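Heat shock protein, putative (Plasmodium falciparum, PDB 1Y6Z) is probably an ATP-dependent folding chaperone of the Hsp90 family that binds unfolded proteins, represented here by its middle domain. Local coordinates at residues Ala35-Asn40 / Val129-Ser134; Gly99-Glu104 / Ser122-Arg127; Lys186-Asp191 / Asp230-Leu235. All coordinates share one frame; numbering follows the deposited sequence.

Contact 1. Residues Ala35-Asn40 / Val129-Ser134; sequences AYVHFN and VLKSIS
Lys131 lays its hydrocarbon chain across one face of the Phe39 ring in a CH-pi contact. Its CG stands 3.5 Å from the ring centroid and only 8° off the normal, almost squarely above the middle. Lys131 CB lies 3.8 Å from Phe39 CE2 on the outer side of the ring, and Lys131 CE comes within 3.7 Å of Phe39 CG near its base. This path follows from the bend at CB-CG (chi2 -77°), which turns the chain so that it runs from the CE2 end of the ring toward its CG; the extended torsions beyond carry CD over the ring and CE just past its rim, above the phenylalanine CG-CB bond. Phe39 has CG between its backbone N and carbonyl carbon (chi1 64°), a rotation that turns a ring face to the lysine. A long, flexible lysine suits this edge of the helix, since its methylenes cover a buried phenyl group while its ammonium travels on to a salt bridge with Glu141 of the second subunit. Val37 adds a looser contact, its CG2 4.5 Å from Lys131 CD. Both strand residues direct CB toward helix 121-141, where Val37 also touches Met135. On the other side of edge strand 35-41, Tyr36 stacks on Tyr19 and His38 ND1 is hydrogen-bonded to that tyrosine's hydroxyl, so the strand lies between helix 121-141 and helix 16-27, with strand 47-53 paired alongside.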
ATOM      1  N   ALA B  35      -2.196   4.460 -18.324  1.00 23.37           N
ATOM      2  CA  ALA B  35      -1.184   3.672 -17.644  1.00 21.48           C
ATOM      3  C   ALA B  35      -1.431   2.167 -17.895  1.00 20.18           C
ATOM      4  O   ALA B  35      -2.503   1.737 -18.391  1.00 20.88           O
ATOM      5  CB  ALA B  35      -1.236   3.967 -16.184  1.00 20.46           C
ATOM      6  N   TYR B  36      -0.441   1.358 -17.540  1.00 19.87           N
ATOM      7  CA  TYR B  36      -0.582  -0.088 -17.596  1.00 19.25           C
ATOM      8  C   TYR B  36       0.376  -0.728 -16.616  1.00 19.72           C
ATOM      9  O   TYR B  36       1.364  -0.097 -16.241  1.00 19.96           O
ATOM     10  CB  TYR B  36      -0.303  -0.657 -18.995  1.00 20.75           C
ATOM     11  CG  TYR B  36       1.113  -0.486 -19.470  1.00 24.69           C
ATOM     12  CD1 TYR B  36       2.068  -1.506 -19.313  1.00 23.53           C
ATOM     13  CD2 TYR B  36       1.504   0.686 -20.105  1.00 28.01           C
ATOM     14  CE1 TYR B  36       3.374  -1.335 -19.752  1.00 25.75           C
ATOM     15  CE2 TYR B  36       2.847   0.866 -20.551  1.00 29.27           C
ATOM     16  CZ  TYR B  36       3.750  -0.155 -20.368  1.00 29.46           C
ATOM     17  OH  TYR B  36       5.046   0.036 -20.798  1.00 31.14           O
ATOM     18  N   VAL B  37       0.097  -1.991 -16.278  1.00 20.68           N
ATOM     19  CA  VAL B  37       1.058  -2.834 -15.549  1.00 21.48           C
ATOM     20  C   VAL B  37       0.924  -4.270 -16.080  1.00 21.71           C
ATOM     21  O   VAL B  37      -0.196  -4.737 -16.327  1.00 20.18           O
ATOM     22  CB  VAL B  37       0.830  -2.751 -13.989  1.00 22.27           C
ATOM     23  CG1 VAL B  37      -0.567  -3.046 -13.634  1.00 22.91           C
ATOM     24  CG2 VAL B  37       1.835  -3.646 -13.240  1.00 25.00           C
ATOM     25  N   HIS B  38       2.073  -4.919 -16.245  1.00 20.34           N
ATOM     26  CA  HIS B  38       2.145  -6.298 -16.726  1.00 22.36           C
ATOM     27  C   HIS B  38       2.743  -7.064 -15.530  1.00 24.41           C
ATOM     28  O   HIS B  38       3.828  -6.721 -15.072  1.00 24.79           O
ATOM     29  CB  HIS B  38       3.058  -6.338 -17.931  1.00 22.45           C
ATOM     30  CG  HIS B  38       3.293  -7.720 -18.487  1.00 22.42           C
ATOM     31  ND1 HIS B  38       4.214  -7.964 -19.475  1.00 26.11           N
ATOM     32  CD2 HIS B  38       2.707  -8.910 -18.220  1.00 21.55           C
ATOM     33  CE1 HIS B  38       4.210  -9.253 -19.777  1.00 23.81           C
ATOM     34  NE2 HIS B  38       3.293  -9.842 -19.045  1.00 25.21           N
ATOM     35  N   PHE B  39       1.988  -8.027 -15.005  1.00 26.02           N
ATOM     36  CA  PHE B  39       2.532  -8.849 -13.943  1.00 27.31           C
ATOM     37  C   PHE B  39       2.285 -10.316 -14.172  1.00 28.82           C
ATOM     38  O   PHE B  39       1.392 -10.729 -14.921  1.00 29.40           O
ATOM     39  CB  PHE B  39       2.022  -8.353 -12.580  1.00 25.33           C
ATOM     40  CG  PHE B  39       0.560  -8.466 -12.377  1.00 27.54           C
ATOM     41  CD1 PHE B  39       0.034  -9.473 -11.547  1.00 24.53           C
ATOM     42  CD2 PHE B  39      -0.325  -7.553 -12.967  1.00 28.15           C
ATOM     43  CE1 PHE B  39      -1.313  -9.581 -11.312  1.00 27.52           C
ATOM     44  CE2 PHE B  39      -1.707  -7.664 -12.742  1.00 26.32           C
ATOM     45  CZ  PHE B  39      -2.206  -8.672 -11.898  1.00 28.78           C
ATOM     46  N   ASN B  40       3.087 -11.117 -13.492  1.00 30.79           N
ATOM     47  CA  ASN B  40       3.010 -12.570 -13.625  1.00 33.44           C
ATOM     48  C   ASN B  40       3.069 -13.118 -12.226  1.00 33.93           C
ATOM     49  O   ASN B  40       3.867 -12.629 -11.407  1.00 32.07           O
ATOM     50  CB  ASN B  40       4.191 -13.071 -14.438  1.00 34.53           C
ATOM     51  CG  ASN B  40       4.217 -12.505 -15.860  1.00 37.43           C
ATOM     52  OD1 ASN B  40       3.252 -12.637 -16.629  1.00 38.88           O
ATOM     53  ND2 ASN B  40       5.338 -11.862 -16.214  1.00 42.40           N
ATOM     54  N   VAL B 129      -7.047  -6.296  -7.938  1.00 23.40           N
ATOM     55  CA  VAL B 129      -7.458  -5.057  -7.275  1.00 23.61           C
ATOM     56  C   VAL B 129      -6.251  -4.372  -6.658  1.00 23.89           C
ATOM     57  O   VAL B 129      -6.063  -3.153  -6.770  1.00 21.91           O
ATOM     58  CB  VAL B 129      -8.550  -5.344  -6.221  1.00 24.32           C
ATOM     59  CG1 VAL B 129      -8.926  -4.081  -5.427  1.00 23.56           C
ATOM     60  CG2 VAL B 129      -9.729  -5.973  -6.902  1.00 22.55           C
ATOM     61  N   LEU B 130      -5.421  -5.144  -5.975  1.00 24.43           N
ATOM     62  CA  LEU B 130      -4.208  -4.589  -5.453  1.00 24.34           C
ATOM     63  C   LEU B 130      -3.235  -3.990  -6.517  1.00 23.14           C
ATOM     64  O   LEU B 130      -2.688  -2.909  -6.270  1.00 21.52           O
ATOM     65  CB  LEU B 130      -3.559  -5.545  -4.446  1.00 26.27           C
ATOM     66  CG  LEU B 130      -4.585  -5.844  -3.297  1.00 29.55           C
ATOM     67  CD1 LEU B 130      -4.034  -6.794  -2.188  1.00 33.15           C
ATOM     68  CD2 LEU B 130      -5.311  -4.588  -2.637  1.00 28.96           C
ATOM     69  N   LYS B 131      -3.047  -4.651  -7.670  1.00 22.49           N
ATOM     70  CA  LYS B 131      -2.176  -4.113  -8.725  1.00 22.27           C
ATOM     71  C   LYS B 131      -2.822  -2.837  -9.283  1.00 21.35           C
ATOM     72  O   LYS B 131      -2.111  -1.902  -9.651  1.00 21.21           O
ATOM     73  CB  LYS B 131      -1.944  -5.129  -9.869  1.00 24.06           C
ATOM     74  CG  LYS B 131      -0.970  -6.233  -9.489  1.00 24.16           C
ATOM     75  CD  LYS B 131       0.436  -5.754  -9.536  1.00 24.77           C
ATOM     76  CE  LYS B 131       1.373  -6.907  -9.162  1.00 33.38           C
ATOM     77  NZ  LYS B 131       2.738  -6.410  -8.927  1.00 27.70           N
ATOM     78  N   SER B 132      -4.156  -2.824  -9.348  1.00 20.65           N
ATOM     79  CA  SER B 132      -4.893  -1.663  -9.916  1.00 21.47           C
ATOM     80  C   SER B 132      -4.732  -0.447  -8.986  1.00 21.06           C
ATOM     81  O   SER B 132      -4.474   0.625  -9.440  1.00 21.44           O
ATOM     82  CB  SER B 132      -6.394  -1.993 -10.045  1.00 20.35           C
ATOM     83  OG  SER B 132      -6.571  -3.022 -10.990  1.00 23.06           O
ATOM     84  N   ILE B 133      -4.883  -0.645  -7.669  1.00 21.04           N
ATOM     85  CA  ILE B 133      -4.639   0.453  -6.723  1.00 22.40           C
ATOM     86  C   ILE B 133      -3.191   1.003  -6.754  1.00 22.80           C
ATOM     87  O   ILE B 133      -2.996   2.213  -6.795  1.00 22.69           O
ATOM     88  CB  ILE B 133      -5.123   0.072  -5.282  1.00 22.28           C
ATOM     89  CG1 ILE B 133      -6.633  -0.207  -5.322  1.00 22.94           C
ATOM     90  CG2 ILE B 133      -4.711   1.178  -4.260  1.00 26.03           C
ATOM     91  CD1 ILE B 133      -7.302  -0.834  -4.029  1.00 23.18           C
ATOM     92  N   SER B 134      -2.191   0.116  -6.810  1.00 24.01           N
ATOM     93  CA  SER B 134      -0.806   0.502  -6.839  1.00 25.24           C
ATOM     94  C   SER B 134      -0.473   1.261  -8.139  1.00 23.11           C
ATOM     95  O   SER B 134       0.256   2.275  -8.101  1.00 22.61           O
ATOM     96  CB  SER B 134       0.105  -0.735  -6.548  1.00 27.47           C
ATOM     97  OG  SER B 134       1.473  -0.440  -6.818  1.00 34.37           O
TER

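Contact 2. Residues Gly99-Glu104 / Ser122-Arg127; sequences GIVDSE and SIINKR
Val101, Ser103 and Ile124 meet without any flat group between them: the contact is made by methyls and one hydroxyl, so it has no ring faces or edges across it. The flat groups stand around it instead. Phe47, on strand 47-53, touches both Ile124 and Arg127, and the carboxylate of Asp102, on the other side of the strand, is held by Trp7 NE1 and the backbone N of Arg79. The arrangement is the alpha/beta packing of the large alpha-beta-alpha sandwich of the Hsp90 middle domain. Strand 98-103 is the central strand of the five-stranded mixed sheet; Val101 and Ser103 direct CB to helix 121-141, whereas Ile100 packs on Phe22 and Phe27 of helix 16-27.

Ile124 carries the helix side. Isoleucine suits this helix position because its two arms can be divided between two strand residues. The gamma methyl CG2 comes 4.0 Å from Val101 CG1, the valine methyl that lies anti to its own backbone N (chi1 178°). With 8.7 Å between the CA atoms of Val101 and Ile124, the two segments meet through side chains alone. The helix is also tied to the second subunit, where Glu195 forms a salt bridge with Arg127 NE. Most of the link from strand to helix is not modelled; in Hsp90 relatives the corresponding loop carries an arginine that reaches toward ATP bound in the N-terminal domain. The longer arm of Ile124, extended at chi2 170°, takes its CD1 to Ser103, where a small residue is suited to meeting the tip of the chain: Ser103 OG sits 3.9 Å from Ile124 CD1, a van der Waals contact.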
ATOM      1  N   GLY B  99      -8.087  -5.169 -19.842  1.00 22.74           N
ATOM      2  CA  GLY B  99      -6.904  -5.974 -19.590  1.00 23.40           C
ATOM      3  C   GLY B  99      -7.114  -7.449 -19.917  1.00 23.68           C
ATOM      4  O   GLY B  99      -8.174  -7.849 -20.423  1.00 23.12           O
ATOM      5  N   ILE B 100      -6.079  -8.232 -19.639  1.00 23.46           N
ATOM      6  CA  ILE B 100      -6.136  -9.636 -19.903  1.00 25.58           C
ATOM      7  C   ILE B 100      -5.698 -10.378 -18.658  1.00 26.53           C
ATOM      8  O   ILE B 100      -4.865  -9.896 -17.887  1.00 25.94           O
ATOM      9  CB  ILE B 100      -5.314 -10.050 -21.196  1.00 25.79           C
ATOM     10  CG1 ILE B 100      -3.814 -10.100 -20.928  1.00 28.99           C
ATOM     11  CG2 ILE B 100      -5.655  -9.107 -22.461  1.00 26.08           C
ATOM     12  CD1 ILE B 100      -3.301 -11.479 -20.359  1.00 32.09           C
ATOM     13  N   VAL B 101      -6.238 -11.573 -18.481  1.00 29.06           N
ATOM     14  CA  VAL B 101      -5.678 -12.528 -17.521  1.00 31.54           C
ATOM     15  C   VAL B 101      -5.481 -13.855 -18.273  1.00 33.61           C
ATOM     16  O   VAL B 101      -6.414 -14.325 -18.934  1.00 33.73           O
ATOM     17  CB  VAL B 101      -6.652 -12.793 -16.353  1.00 33.00           C
ATOM     18  CG1 VAL B 101      -6.033 -13.864 -15.384  1.00 33.81           C
ATOM     19  CG2 VAL B 101      -6.986 -11.526 -15.607  1.00 32.54           C
ATOM     20  N   ASP B 102      -4.284 -14.426 -18.209  1.00 34.71           N
ATOM     21  CA  ASP B 102      -4.097 -15.789 -18.736  1.00 37.89           C
ATOM     22  C   ASP B 102      -3.706 -16.711 -17.611  1.00 40.79           C
ATOM     23  O   ASP B 102      -2.604 -16.592 -17.073  1.00 40.67           O
ATOM     24  CB  ASP B 102      -3.026 -15.815 -19.800  1.00 36.93           C
ATOM     25  CG  ASP B 102      -2.942 -17.165 -20.534  1.00 37.81           C
ATOM     26  OD1 ASP B 102      -2.173 -17.241 -21.495  1.00 39.83           O
ATOM     27  OD2 ASP B 102      -3.647 -18.121 -20.182  1.00 35.53           O
ATOM     28  N   SER B 103      -4.625 -17.618 -17.291  1.00 44.40           N
ATOM     29  CA  SER B 103      -4.509 -18.595 -16.215  1.00 48.11           C
ATOM     30  C   SER B 103      -4.022 -19.960 -16.714  1.00 50.83           C
ATOM     31  O   SER B 103      -4.374 -20.402 -17.805  1.00 51.25           O
ATOM     32  CB  SER B 103      -5.876 -18.770 -15.551  1.00 48.01           C
ATOM     33  OG  SER B 103      -5.736 -19.298 -14.244  1.00 49.79           O
ATOM     34  N   GLU B 104      -3.212 -20.631 -15.896  1.00 54.42           N
ATOM     35  CA  GLU B 104      -2.815 -22.023 -16.166  1.00 57.41           C
ATOM     36  C   GLU B 104      -3.941 -23.037 -15.875  1.00 58.46           C
ATOM     37  O   GLU B 104      -3.961 -24.145 -16.430  1.00 59.31           O
ATOM     38  CB  GLU B 104      -1.570 -22.379 -15.337  1.00 58.05           C
ATOM     39  CG  GLU B 104      -0.776 -23.574 -15.862  1.00 61.61           C
ATOM     40  CD  GLU B 104      -0.118 -23.282 -17.202  1.00 65.24           C
ATOM     41  OE1 GLU B 104      -0.570 -23.874 -18.210  1.00 67.30           O
ATOM     42  OE2 GLU B 104       0.839 -22.459 -17.243  1.00 65.45           O
ATOM     43  N   SER B 122     -11.116 -15.932  -6.761  1.00 42.64           N
ATOM     44  CA  SER B 122     -11.085 -14.956  -5.717  1.00 41.01           C
ATOM     45  C   SER B 122      -9.647 -14.441  -5.481  1.00 39.67           C
ATOM     46  O   SER B 122      -9.439 -13.268  -5.207  1.00 37.09           O
ATOM     47  CB  SER B 122     -11.615 -15.612  -4.466  1.00 41.80           C
ATOM     48  OG  SER B 122     -11.840 -14.670  -3.453  1.00 44.41           O
ATOM     49  N   ILE B 123      -8.682 -15.349  -5.550  1.00 37.82           N
ATOM     50  CA  ILE B 123      -7.273 -15.013  -5.421  1.00 37.77           C
ATOM     51  C   ILE B 123      -6.823 -14.121  -6.586  1.00 36.77           C
ATOM     52  O   ILE B 123      -6.152 -13.102  -6.392  1.00 34.92           O
ATOM     53  CB  ILE B 123      -6.455 -16.299  -5.413  1.00 37.84           C
ATOM     54  CG1 ILE B 123      -6.496 -16.894  -3.991  1.00 38.74           C
ATOM     55  CG2 ILE B 123      -5.035 -16.053  -5.935  1.00 38.34           C
ATOM     56  CD1 ILE B 123      -6.290 -18.364  -3.960  1.00 40.28           C
ATOM     57  N   ILE B 124      -7.188 -14.523  -7.794  1.00 35.88           N
ATOM     58  CA  ILE B 124      -6.836 -13.720  -8.967  1.00 36.57           C
ATOM     59  C   ILE B 124      -7.468 -12.314  -8.847  1.00 35.75           C
ATOM     60  O   ILE B 124      -6.770 -11.307  -9.055  1.00 36.18           O
ATOM     61  CB  ILE B 124      -7.172 -14.428 -10.312  1.00 35.91           C
ATOM     62  CG1 ILE B 124      -6.337 -15.717 -10.439  1.00 37.76           C
ATOM     63  CG2 ILE B 124      -6.862 -13.501 -11.502  1.00 36.31           C
ATOM     64  CD1 ILE B 124      -6.736 -16.617 -11.595  1.00 37.59           C
ATOM     65  N   ASN B 125      -8.762 -12.257  -8.514  1.00 35.24           N
ATOM     66  CA  ASN B 125      -9.476 -11.008  -8.309  1.00 35.06           C
ATOM     67  C   ASN B 125      -8.782 -10.084  -7.316  1.00 34.81           C
ATOM     68  O   ASN B 125      -8.610  -8.889  -7.572  1.00 34.16           O
ATOM     69  CB  ASN B 125     -10.909 -11.271  -7.842  1.00 35.43           C
ATOM     70  CG  ASN B 125     -11.769 -11.913  -8.929  1.00 38.83           C
ATOM     71  OD1 ASN B 125     -12.839 -12.452  -8.645  1.00 42.37           O
ATOM     72  ND2 ASN B 125     -11.273 -11.899 -10.179  1.00 36.45           N
ATOM     73  N   LYS B 126      -8.409 -10.639  -6.162  1.00 33.17           N
ATOM     74  CA  LYS B 126      -7.730  -9.852  -5.140  1.00 32.72           C
ATOM     75  C   LYS B 126      -6.415  -9.234  -5.611  1.00 28.49           C
ATOM     76  O   LYS B 126      -6.147  -8.113  -5.290  1.00 28.20           O
ATOM     77  CB  LYS B 126      -7.490 -10.718  -3.880  1.00 33.03           C
ATOM     78  CG  LYS B 126      -7.362  -9.839  -2.631  1.00 39.81           C
ATOM     79  CD  LYS B 126      -6.678 -10.584  -1.480  1.00 44.71           C
ATOM     80  CE  LYS B 126      -5.914  -9.575  -0.628  1.00 45.99           C
ATOM     81  NZ  LYS B 126      -5.629 -10.136   0.729  1.00 47.70           N
ATOM     82  N   ARG B 127      -5.614  -9.990  -6.363  1.00 27.70           N
ATOM     83  CA  ARG B 127      -4.294  -9.575  -6.868  1.00 27.01           C
ATOM     84  C   ARG B 127      -4.518  -8.463  -7.903  1.00 26.28           C
ATOM     85  O   ARG B 127      -3.762  -7.499  -7.990  1.00 23.75           O
ATOM     86  CB  ARG B 127      -3.674 -10.739  -7.616  1.00 28.35           C
ATOM     87  CG  ARG B 127      -2.448 -11.543  -7.059  1.00 33.69           C
ATOM     88  CD  ARG B 127      -2.440 -11.864  -5.621  1.00 37.92           C
ATOM     89  NE  ARG B 127      -1.643 -13.080  -5.280  1.00 40.74           N
ATOM     90  CZ  ARG B 127      -0.325 -13.249  -5.454  1.00 42.45           C
ATOM     91  NH1 ARG B 127       0.262 -14.388  -5.047  1.00 43.84           N
ATOM     92  NH2 ARG B 127       0.432 -12.308  -6.020  1.00 39.12           N
TER

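Contact 3. Residues Lys186-Asp191 / Asp230-Leu235; sequences KKTDLD and DVLFSL
Leu232 divides its two methyls between Thr188 and Leu190, and this apolar pairing is the whole of the direct contact. Leu232 CD2 lies 3.7 Å from Thr188 CG2, and Leu232 CD1 is at the same 3.7 Å from Leu190 CD2. Each partner crosses the leucine at about a right angle, so methyl meets methyl. The forked end of leucine suits this place, one branch going to the short, weakly bonded strand 188-189 and the other to the first turn of helix 190-195.

No hydrogen bond crosses the contact; polar groups bond within their own segment or to neighbours. Thr188 has OG1 anti to its backbone N (chi1 180°), turned away from Leu232, and donates it to Asp189 O at 2.9 Å, in the carbonyl plane and on a lone pair. Threonine thus offers its methyl across the contact and its hydroxyl to its own chain. Asp230 OD1 accepts Val231 N at 2.8 Å, but from 49° above the carboxylate plane; Asn182 N also bonds to this oxygen.

Charged groups stand at the margins. Asp189 is the N-cap of helix 190-195, its side chain capping a backbone N in the first turn, where a carboxylate would favourably meet the helix dipole, and its OD2 makes a salt bridge to Lys140.

Leu232 belongs to an outer strand of the three-stranded parallel sheet in the smaller alpha-beta-alpha unit of the Hsp90 middle domain. The chemistry implies that burial of methyls joins this strand to the strand-to-helix junction 188-191, while polar groups are satisfied in their own segments or by outside neighbours.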
ATOM      1  N   LYS B 186      -8.198  24.567  -8.287  1.00 46.54           N
ATOM      2  CA  LYS B 186      -7.687  23.179  -8.184  1.00 44.24           C
ATOM      3  C   LYS B 186      -8.310  22.432  -6.995  1.00 42.86           C
ATOM      4  O   LYS B 186      -8.573  23.031  -5.952  1.00 43.09           O
ATOM      5  CB  LYS B 186      -6.171  23.209  -8.037  1.00 44.87           C
ATOM      6  CG  LYS B 186      -5.416  23.824  -9.236  1.00 46.49           C
ATOM      7  CD  LYS B 186      -5.347  22.867 -10.428  1.00 50.16           C
ATOM      8  CE  LYS B 186      -4.299  21.756 -10.205  1.00 52.51           C
ATOM      9  NZ  LYS B 186      -4.397  20.671 -11.235  1.00 52.33           N
ATOM     10  N   LYS B 187      -8.516  21.120  -7.140  1.00 40.07           N
ATOM     11  CA  LYS B 187      -9.067  20.267  -6.075  1.00 36.68           C
ATOM     12  C   LYS B 187      -7.991  19.898  -5.075  1.00 34.64           C
ATOM     13  O   LYS B 187      -6.786  19.956  -5.368  1.00 34.92           O
ATOM     14  CB  LYS B 187      -9.699  18.986  -6.644  1.00 36.58           C
ATOM     15  CG  LYS B 187     -10.804  19.204  -7.650  1.00 36.90           C
ATOM     16  CD  LYS B 187     -11.297  17.905  -8.238  1.00 38.23           C
ATOM     17  CE  LYS B 187     -12.458  18.138  -9.231  1.00 41.64           C
ATOM     18  NZ  LYS B 187     -13.384  16.952  -9.381  1.00 43.53           N
ATOM     19  N   THR B 188      -8.422  19.499  -3.890  1.00 31.78           N
ATOM     20  CA  THR B 188      -7.496  19.014  -2.876  1.00 29.14           C
ATOM     21  C   THR B 188      -7.818  17.544  -2.560  1.00 27.76           C
ATOM     22  O   THR B 188      -9.014  17.135  -2.605  1.00 25.04           O
ATOM     23  CB  THR B 188      -7.600  19.806  -1.560  1.00 29.32           C
ATOM     24  OG1 THR B 188      -6.669  19.270  -0.598  1.00 29.48           O
ATOM     25  CG2 THR B 188      -9.023  19.739  -0.989  1.00 27.53           C
ATOM     26  N   ASP B 189      -6.781  16.788  -2.193  1.00 24.32           N
ATOM     27  CA  ASP B 189      -7.036  15.441  -1.750  1.00 26.21           C
ATOM     28  C   ASP B 189      -7.265  15.481  -0.223  1.00 25.02           C
ATOM     29  O   ASP B 189      -7.135  16.552   0.411  1.00 24.58           O
ATOM     30  CB  ASP B 189      -5.930  14.452  -2.225  1.00 25.57           C
ATOM     31  CG  ASP B 189      -4.532  14.798  -1.675  1.00 29.02           C
ATOM     32  OD1 ASP B 189      -4.419  15.685  -0.811  1.00 30.67           O
ATOM     33  OD2 ASP B 189      -3.528  14.177  -2.100  1.00 29.51           O
ATOM     34  N   LEU B 190      -7.666  14.372   0.356  1.00 23.44           N
ATOM     35  CA  LEU B 190      -7.976  14.371   1.774  1.00 24.84           C
ATOM     36  C   LEU B 190      -6.718  14.578   2.661  1.00 25.48           C
ATOM     37  O   LEU B 190      -6.754  15.316   3.671  1.00 23.43           O
ATOM     38  CB  LEU B 190      -8.782  13.139   2.177  1.00 24.21           C
ATOM     39  CG  LEU B 190     -10.160  12.911   1.465  1.00 23.82           C
ATOM     40  CD1 LEU B 190     -10.862  11.586   1.958  1.00 28.06           C
ATOM     41  CD2 LEU B 190     -11.097  14.119   1.645  1.00 26.21           C
ATOM     42  N   ASP B 191      -5.617  13.949   2.298  1.00 27.02           N
ATOM     43  CA  ASP B 191      -4.419  14.030   3.153  1.00 29.43           C
ATOM     44  C   ASP B 191      -3.886  15.472   3.200  1.00 29.62           C
ATOM     45  O   ASP B 191      -3.373  15.909   4.237  1.00 31.82           O
ATOM     46  CB  ASP B 191      -3.336  13.080   2.654  1.00 29.92           C
ATOM     47  CG  ASP B 191      -3.724  11.605   2.795  1.00 32.13           C
ATOM     48  OD1 ASP B 191      -3.179  10.823   2.013  1.00 36.05           O
ATOM     49  OD2 ASP B 191      -4.523  11.186   3.685  1.00 35.51           O
ATOM     50  N   ASP B 230     -11.081  24.873   6.587  1.00 34.18           N
ATOM     51  CA  ASP B 230     -11.479  24.543   5.219  1.00 32.89           C
ATOM     52  C   ASP B 230     -12.677  23.610   5.243  1.00 31.44           C
ATOM     53  O   ASP B 230     -12.890  22.873   6.211  1.00 30.53           O
ATOM     54  CB  ASP B 230     -10.309  23.961   4.388  1.00 32.50           C
ATOM     55  CG  ASP B 230     -10.568  24.033   2.862  1.00 35.16           C
ATOM     56  OD1 ASP B 230     -11.501  24.734   2.436  1.00 35.09           O
ATOM     57  OD2 ASP B 230      -9.804  23.404   2.085  1.00 37.26           O
ATOM     58  N   VAL B 231     -13.449  23.647   4.156  1.00 30.82           N
ATOM     59  CA  VAL B 231     -14.592  22.791   3.955  1.00 29.71           C
ATOM     60  C   VAL B 231     -14.576  22.323   2.503  1.00 28.60           C
ATOM     61  O   VAL B 231     -14.488  23.118   1.572  1.00 27.66           O
ATOM     62  CB  VAL B 231     -15.926  23.536   4.188  1.00 30.29           C
ATOM     63  CG1 VAL B 231     -17.132  22.650   3.875  1.00 29.97           C
ATOM     64  CG2 VAL B 231     -16.022  23.970   5.627  1.00 32.34           C
ATOM     65  N   LEU B 232     -14.706  21.014   2.321  1.00 29.88           N
ATOM     66  CA  LEU B 232     -14.786  20.450   0.964  1.00 29.18           C
ATOM     67  C   LEU B 232     -16.174  20.624   0.388  1.00 30.98           C
ATOM     68  O   LEU B 232     -17.156  20.636   1.130  1.00 30.82           O
ATOM     69  CB  LEU B 232     -14.525  18.946   1.006  1.00 27.90           C
ATOM     70  CG  LEU B 232     -13.290  18.554   1.800  1.00 27.09           C
ATOM     71  CD1 LEU B 232     -13.412  17.027   2.122  1.00 27.82           C
ATOM     72  CD2 LEU B 232     -12.087  18.974   0.970  1.00 26.40           C
ATOM     73  N   PHE B 233     -16.255  20.682  -0.936  1.00 32.73           N
ATOM     74  CA  PHE B 233     -17.551  20.764  -1.607  1.00 35.30           C
ATOM     75  C   PHE B 233     -18.019  19.426  -2.207  1.00 37.11           C
ATOM     76  O   PHE B 233     -17.282  18.782  -2.962  1.00 37.06           O
ATOM     77  CB  PHE B 233     -17.481  21.813  -2.719  1.00 36.05           C
ATOM     78  CG  PHE B 233     -17.094  23.210  -2.251  1.00 37.99           C
ATOM     79  CD1 PHE B 233     -16.396  24.060  -3.101  1.00 38.55           C
ATOM     80  CD2 PHE B 233     -17.430  23.669  -0.972  1.00 40.91           C
ATOM     81  CE1 PHE B 233     -16.038  25.361  -2.683  1.00 41.27           C
ATOM     82  CE2 PHE B 233     -17.065  24.967  -0.537  1.00 39.65           C
ATOM     83  CZ  PHE B 233     -16.379  25.795  -1.377  1.00 39.54           C
ATOM     84  N   SER B 234     -19.235  19.022  -1.845  1.00 39.62           N
ATOM     85  CA  SER B 234     -19.975  17.960  -2.522  1.00 41.91           C
ATOM     86  C   SER B 234     -20.881  18.593  -3.614  1.00 43.35           C
ATOM     87  O   SER B 234     -21.705  19.477  -3.356  1.00 43.57           O
ATOM     88  CB  SER B 234     -20.751  17.117  -1.508  1.00 41.74           C
ATOM     89  OG  SER B 234     -21.690  16.252  -2.130  1.00 42.62           O
ATOM     90  N   LEU B 235     -20.667  18.191  -4.856  1.00 44.42           N
ATOM     91  CA  LEU B 235     -21.421  18.769  -5.953  1.00 44.98           C
ATOM     92  C   LEU B 235     -22.283  17.716  -6.663  1.00 44.53           C
ATOM     93  O   LEU B 235     -23.069  18.044  -7.541  1.00 45.40           O
ATOM     94  CB  LEU B 235     -20.492  19.511  -6.906  1.00 43.70           C
ATOM     95  CG  LEU B 235     -19.453  20.500  -6.329  1.00 45.63           C
ATOM     96  CD1 LEU B 235     -18.536  21.027  -7.402  1.00 43.94           C
ATOM     97  CD2 LEU B 235     -20.053  21.692  -5.549  1.00 45.20           C
TER

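In the fold
Contacts 1 and 2 share helix 121-141 and fasten it to one face of the same five-stranded sheet, contact 2 at the central strand and contact 1 at an outermost one; their centres are 11 Å apart. The difference in place appears in the chemistry. Contact 2 is buried and relies on branched aliphatic groups and one serine hydroxyl, whereas contact 1, only partly buried, uses a lysine that covers an aromatic ring and still reaches the second subunit. Contact 3 lies on the opposite side of the chain's centre, 27 Å from contact 1 between centres, in the smaller unit. Like contact 2 it is buried and methyl-based, but it joins an edge strand to a strand-helix junction.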